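Side-chain contacts in hypothetical protein TM0723 (Thermotoga maritima, PDB 1VMJ), which is of unknown function but, as a UPF0047 (YjbQ) family member, may act as a thiamin phosphate synthase: residues I31-T34 with P35-E38; C53-H57 with I58-V62. All coordinates share one frame; numbering follows the deposited sequence.

How the contacts relate
Strand 29-32 runs into contact 1 (31-34 with 35-38), which closes the short turn into helix 34-44. That helix leads to strand 49-55, whose end opens contact 2 (53-57 with 58-62); this closes the bend into strand 60-65. In both, the segments adjoin with no residue between them. The two contacts follow in series, neither nested nor crossed. Their centres are about 14 Å apart, yet they meet directly: Ile-33 CD1 lies 3.9 Å from Cys-53 SG, and Leu-37 also packs on that sulfur. Contact 1 joins an outer strand of the three-stranded sheet to a helix, whereas contact 2 carries the chain from the five-stranded sheet to the three-stranded one.

Contact 1: I31-T34 with P35-E38; sequences INIT and PLLE
Ile-33 O and Leu-37 N, at 3.1 Å with an N-H...O angle of 170°, form the first of the backbone bonds that tie the residues after the strand to the helix. The next step repeats the pattern, Glu-38 N donating to Thr-34 O at 3.0 Å. Leu-36 N adds a weak bond to Ile-33 O, so this carbonyl serves two amides of the first turn. Glu-38 also lays its CG methylene against the backbone, a carbon-to-carbonyl contact of 3.3 Å with Thr-34 O.

The polar side-chain contacts centre on Asn-32. Its CG stands opposite the backbone N across CA-CB (chi1 -171°), which carries OD1 forward to accept from Thr-34 N at 2.9 Å, nearly in line with the side-chain C=O. Thr-34 OG1 donates to the same oxygen at 2.7 Å, tilted from the carbonyl plane by 17°. Two donors from one residue therefore grip OD1, while ND2 is engaged by Asp-67 and Gln-130, so both ends of the amide are held. The proline ring crosses the Asn-32 side chain at about a right angle, with CD of Pro-35 3.8 Å from OD1 of Asn-32.

Apolar packing occupies another side of the turn. Ile-33 crosses Leu-37 obliquely and brings the end of its longer branch, CD1, to 3.8 Å from Leu-37 CD1; its shorter branch, CG2, meets Leu-36 CD1 more loosely at 4.2 Å. Phe-22 and Tyr-133 also pack on Ile-33.

Ile-33 occupies the N-cap position without a polar side chain. The Asn-32 carboxamide, one residue earlier, instead takes up the first amide of the helix, that of Thr-34, and the resulting geometry is that of an Asx turn leading from strand 29-32 into the N terminus of helix 34-44.

Contact 2: C53-H57 with I58-V62; sequences CNAMH and ITASV. With SO4 (sulfate ion), chain C.
His-57 and Thr-59 converge on one sulfate through different first torsions. In His-57, CG lies opposite the carbonyl carbon (chi1 -66°), and the ring plane contains the sulfur at its edge; in Thr-59, OG1 sits between the backbone N and the carbonyl carbon (chi1 52°). His-57 ND1 then donates to sulfate O1 at 2.9 Å along an almost straight line, 178° at the hydrogen. Thr-59 OG1 makes a hydrogen bond to sulfate O4 that is very short at 2.5 Å, a length to be taken with caution. Between them in sequence, Ile-58 N donates to O3, also at 2.9 Å, while the CG1 methylene of Ile-58 lies against the ion. Three consecutive residues thus address three different oxygens, and Arg-140 adds a further bond. Lys-142, whose NZ is hydrogen-bonded to Thr-59 OG1, would probably strengthen the positive field around the ion.

The bend that holds the sulfate belongs to a beta-arch: strands 53-55 and 60-62 run nearly antiparallel, their axes 5.3 Å apart at closest approach, but face each other through side chains. No hydrogen bond passes between the two segments, and each strand pairs in its own sheet. Val-62 spreads its two methyls along the facing strand, CG1 3.8 Å from Cys-53 SG and CG2 against Ala-55 N. The Ala-55 methyl meets Ala-60 twice, 3.3 Å from O of Ala-60 and 4.2 Å from its CB.

Asn-54 points away from the reversal, and its ND2 donates to Ala-55 O from above the carbonyl plane. The sulfate probably came from the crystallisation liquor, but the Thr-59 side chain is about 5 Å from a bound sodium ion, and His-104, one of the residues of a sodium site, packs on both Ile-58 and Thr-59. Pro-127 of a second subunit packs on His-57.

Contact 1: I31-T34 with P35-E38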
ATOM      1  N   ILE A  31       3.616  14.104  10.669  1.00 13.07           N
ATOM      2  CA  ILE A  31       4.506  13.977  11.815  1.00 14.00           C
ATOM      3  C   ILE A  31       5.547  12.902  11.547  1.00 14.41           C
ATOM      4  O   ILE A  31       5.194  11.781  11.247  1.00 12.85           O
ATOM      5  CB  ILE A  31       3.715  13.638  13.087  1.00 14.50           C
ATOM      6  CG1 ILE A  31       2.722  14.763  13.390  1.00 17.59           C
ATOM      7  CG2 ILE A  31       4.668  13.419  14.279  1.00 18.58           C
ATOM      8  CD1 ILE A  31       1.846  14.503  14.560  1.00 20.94           C
ATOM      9  N   ASN A  32       6.831  13.262  11.629  1.00 14.16           N
ATOM     10  CA  ASN A  32       7.908  12.286  11.447  1.00 12.51           C
ATOM     11  C   ASN A  32       7.960  11.382  12.684  1.00 14.09           C
ATOM     12  O   ASN A  32       8.238  11.822  13.791  1.00 15.50           O
ATOM     13  CB  ASN A  32       9.252  12.987  11.200  1.00 12.88           C
ATOM     14  CG  ASN A  32      10.332  12.048  10.795  1.00 15.12           C
ATOM     15  OD1 ASN A  32      10.302  10.866  11.142  1.00 15.57           O
ATOM     16  ND2 ASN A  32      11.319  12.569  10.059  1.00 15.14           N
ATOM     17  N   ILE A  33       7.672  10.095  12.485  1.00 12.70           N
ATOM     18  CA  ILE A  33       7.656   9.110  13.580  1.00 12.25           C
ATOM     19  C   ILE A  33       8.842   8.131  13.531  1.00 12.85           C
ATOM     20  O   ILE A  33       8.923   7.178  14.310  1.00 12.44           O
ATOM     21  CB  ILE A  33       6.318   8.313  13.641  1.00 13.57           C
ATOM     22  CG1 ILE A  33       6.062   7.469  12.397  1.00 13.58           C
ATOM     23  CG2 ILE A  33       5.209   9.307  13.933  1.00 13.57           C
ATOM     24  CD1 ILE A  33       4.794   6.599  12.550  1.00 14.58           C
ATOM     25  N   THR A  34       9.790   8.372  12.619  1.00 12.17           N
ATOM     26  CA  THR A  34      10.918   7.494  12.490  1.00 13.01           C
ATOM     27  C   THR A  34      11.637   7.206  13.804  1.00 12.41           C
ATOM     28  O   THR A  34      11.910   6.034  14.096  1.00 12.95           O
ATOM     29  CB  THR A  34      11.925   7.984  11.427  1.00 12.21           C
ATOM     30  OG1 THR A  34      11.243   8.475  10.266  1.00 13.62           O
ATOM     31  CG2 THR A  34      12.858   6.861  11.042  1.00 12.77           C
ATOM     32  N   PRO A  35      11.942   8.248  14.597  1.00 12.19           N
ATOM     33  CA  PRO A  35      12.639   7.952  15.852  1.00 12.94           C
ATOM     34  C   PRO A  35      11.859   7.082  16.839  1.00 13.32           C
ATOM     35  O   PRO A  35      12.456   6.347  17.631  1.00 14.31           O
ATOM     36  CB  PRO A  35      12.918   9.329  16.435  1.00 15.33           C
ATOM     37  CG  PRO A  35      12.827  10.268  15.271  1.00 16.75           C
ATOM     38  CD  PRO A  35      11.783   9.689  14.388  1.00 14.05           C
ATOM     39  N   LEU A  36      10.537   7.167  16.806  1.00 13.66           N
ATOM     40  CA  LEU A  36       9.702   6.341  17.671  1.00 13.03           C
ATOM     41  C   LEU A  36       9.811   4.878  17.244  1.00 13.16           C
ATOM     42  O   LEU A  36      10.011   3.990  18.078  1.00 14.70           O
ATOM     43  CB  LEU A  36       8.251   6.830  17.627  1.00 13.86           C
ATOM     44  CG  LEU A  36       8.028   8.292  18.047  1.00 17.30           C
ATOM     45  CD1 LEU A  36       6.563   8.623  17.875  1.00 16.95           C
ATOM     46  CD2 LEU A  36       8.479   8.572  19.428  1.00 16.93           C
ATOM     47  N   LEU A  37       9.699   4.627  15.941  1.00 13.19           N
ATOM     48  CA  LEU A  37       9.877   3.288  15.388  1.00 12.68           C
ATOM     49  C   LEU A  37      11.267   2.700  15.688  1.00 12.47           C
ATOM     50  O   LEU A  37      11.403   1.527  16.029  1.00 12.62           O
ATOM     51  CB  LEU A  37       9.558   3.272  13.889  1.00 14.26           C
ATOM     52  CG  LEU A  37       8.092   3.016  13.548  1.00 16.96           C
ATOM     53  CD1 LEU A  37       7.171   4.029  14.101  1.00 20.00           C
ATOM     54  CD2 LEU A  37       7.974   2.965  12.030  1.00 19.24           C
ATOM     55  N   GLU A  38      12.293   3.533  15.615  1.00 12.87           N
ATOM     56  CA  GLU A  38      13.642   3.100  15.969  1.00 12.57           C
ATOM     57  C   GLU A  38      13.682   2.578  17.414  1.00 12.83           C
ATOM     58  O   GLU A  38      14.312   1.546  17.694  1.00 13.34           O
ATOM     59  CB  GLU A  38      14.617   4.263  15.786  1.00 13.21           C
ATOM     60  CG  GLU A  38      14.854   4.582  14.317  1.00 19.49           C
ATOM     61  CD  GLU A  38      15.744   5.797  14.085  1.00 28.53           C
ATOM     62  OE1 GLU A  38      15.730   6.742  14.900  1.00 31.65           O
ATOM     63  OE2 GLU A  38      16.437   5.806  13.052  1.00 33.77           O
TER

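Contact 2: C53-H57 with I58-V62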
ATOM      1  N   CYS A  53       3.690  -0.901  10.474  1.00 12.01           N
ATOM      2  CA  CYS A  53       3.222   0.275  11.132  1.00 12.01           C
ATOM      3  C   CYS A  53       2.041   0.826  10.351  1.00 12.33           C
ATOM      4  O   CYS A  53       2.185   1.201   9.173  1.00 13.29           O
ATOM      5  CB  CYS A  53       4.341   1.306  11.205  1.00 14.23           C
ATOM      6  SG  CYS A  53       3.854   2.805  12.080  1.00 14.98           S
ATOM      7  N   ASN A  54       0.888   0.905  11.015  1.00 12.25           N
ATOM      8  CA  ASN A  54      -0.333   1.316  10.351  1.00 12.13           C
ATOM      9  C   ASN A  54      -1.157   2.282  11.166  1.00 14.03           C
ATOM     10  O   ASN A  54      -1.144   2.253  12.379  1.00 13.09           O
ATOM     11  CB  ASN A  54      -1.167   0.110   9.915  1.00 12.96           C
ATOM     12  CG  ASN A  54      -1.805  -0.639  11.083  1.00 14.00           C
ATOM     13  OD1 ASN A  54      -1.239  -1.620  11.575  1.00 16.92           O
ATOM     14  ND2 ASN A  54      -3.008  -0.209  11.519  1.00 15.37           N
ATOM     15  N   ALA A  55      -1.891   3.141  10.445  1.00 13.93           N
ATOM     16  CA  ALA A  55      -2.907   3.975  11.060  1.00 14.26           C
ATOM     17  C   ALA A  55      -4.051   3.063  11.494  1.00 13.31           C
ATOM     18  O   ALA A  55      -4.541   2.274  10.696  1.00 15.24           O
ATOM     19  CB  ALA A  55      -3.377   4.993  10.081  1.00 15.61           C
ATOM     20  N   MET A  56      -4.484   3.200  12.745  1.00 12.83           N
ATOM     21  CA  MET A  56      -5.605   2.422  13.266  1.00 12.62           C
ATOM     22  C   MET A  56      -6.929   3.106  12.986  1.00 14.44           C
ATOM     23  O   MET A  56      -7.984   2.542  13.239  1.00 15.65           O
ATOM     24  CB  MET A  56      -5.448   2.200  14.755  1.00 13.77           C
ATOM     25  CG  MET A  56      -4.179   1.479  15.094  1.00 13.58           C
ATOM     26  SD  MET A  56      -4.064   0.975  16.830  1.00 16.23           S
ATOM     27  CE  MET A  56      -5.009  -0.535  16.853  1.00 17.28           C
ATOM     28  N   HIS A  57      -6.859   4.320  12.470  1.00 14.67           N
ATOM     29  CA  HIS A  57      -8.039   5.106  12.090  1.00 14.92           C
ATOM     30  C   HIS A  57      -8.086   5.211  10.591  1.00 15.47           C
ATOM     31  O   HIS A  57      -7.062   5.200   9.912  1.00 16.89           O
ATOM     32  CB  HIS A  57      -7.979   6.464  12.784  1.00 15.25           C
ATOM     33  CG  HIS A  57      -8.098   6.343  14.262  1.00 15.68           C
ATOM     34  ND1 HIS A  57      -9.277   6.539  14.946  1.00 18.20           N
ATOM     35  CD2 HIS A  57      -7.182   5.962  15.178  1.00 19.23           C
ATOM     36  CE1 HIS A  57      -9.070   6.276  16.232  1.00 17.83           C
ATOM     37  NE2 HIS A  57      -7.809   5.925  16.393  1.00 20.92           N
ATOM     38  N   ILE A  58      -9.297   5.307  10.067  1.00 13.04           N
ATOM     39  CA  ILE A  58      -9.541   5.184   8.633  1.00 13.83           C
ATOM     40  C   ILE A  58      -9.534   6.530   7.914  1.00 14.52           C
ATOM     41  O   ILE A  58      -9.899   6.612   6.730  1.00 14.05           O
ATOM     42  CB  ILE A  58     -10.839   4.357   8.375  1.00 15.24           C
ATOM     43  CG1 ILE A  58     -12.039   5.020   9.053  1.00 15.09           C
ATOM     44  CG2 ILE A  58     -10.666   2.918   8.870  1.00 18.09           C
ATOM     45  CD1 ILE A  58     -13.365   4.361   8.758  1.00 20.21           C
ATOM     46  N   THR A  59      -9.084   7.559   8.637  1.00 13.93           N
ATOM     47  CA  THR A  59      -8.922   8.915   8.148  1.00 13.69           C
ATOM     48  C   THR A  59      -7.491   9.426   8.328  1.00 13.59           C
ATOM     49  O   THR A  59      -7.249  10.640   8.345  1.00 14.73           O
ATOM     50  CB  THR A  59      -9.862   9.856   8.889  1.00 13.36           C
ATOM     51  OG1 THR A  59      -9.694   9.674  10.293  1.00 15.16           O
ATOM     52  CG2 THR A  59     -11.287   9.563   8.502  1.00 12.95           C
ATOM     53  N   ALA A  60      -6.551   8.494   8.443  1.00 13.17           N
ATOM     54  CA  ALA A  60      -5.156   8.829   8.597  1.00 12.49           C
ATOM     55  C   ALA A  60      -4.286   7.768   7.955  1.00 13.75           C
ATOM     56  O   ALA A  60      -4.736   6.683   7.580  1.00 14.67           O
ATOM     57  CB  ALA A  60      -4.831   8.983  10.052  1.00 13.63           C
ATOM     58  N   SER A  61      -3.018   8.119   7.775  1.00 13.53           N
ATOM     59  CA  SER A  61      -2.055   7.294   7.039  1.00 12.91           C
ATOM     60  C   SER A  61      -0.776   7.092   7.793  1.00 13.01           C
ATOM     61  O   SER A  61      -0.405   7.915   8.612  1.00 14.42           O
ATOM     62  CB  SER A  61      -1.673   7.981   5.718  1.00 14.61           C
ATOM     63  OG  SER A  61      -2.783   8.046   4.850  1.00 16.61           O
ATOM     64  N   VAL A  62      -0.079   6.008   7.461  1.00 12.45           N
ATOM     65  CA  VAL A  62       1.352   5.879   7.729  1.00 12.75           C
ATOM     66  C   VAL A  62       2.046   5.620   6.390  1.00 14.62           C
ATOM     67  O   VAL A  62       1.620   4.780   5.612  1.00 12.91           O
ATOM     68  CB  VAL A  62       1.663   4.780   8.715  1.00 14.22           C
ATOM     69  CG1 VAL A  62       3.154   4.597   8.858  1.00 13.98           C
ATOM     70  CG2 VAL A  62       1.055   5.097  10.072  1.00 16.50           C
TER
HETATM   71  S   SO4 C 141     -11.782   7.060  12.415  1.00 17.65           S
HETATM   72  O1  SO4 C 141     -11.819   7.405  13.823  1.00 23.70           O
HETATM   73  O2  SO4 C 141     -13.110   7.030  11.832  1.00 22.50           O
HETATM   74  O3  SO4 C 141     -11.215   5.708  12.238  1.00 15.73           O
HETATM   75  O4  SO4 C 141     -10.935   8.030  11.781  1.00 21.40           O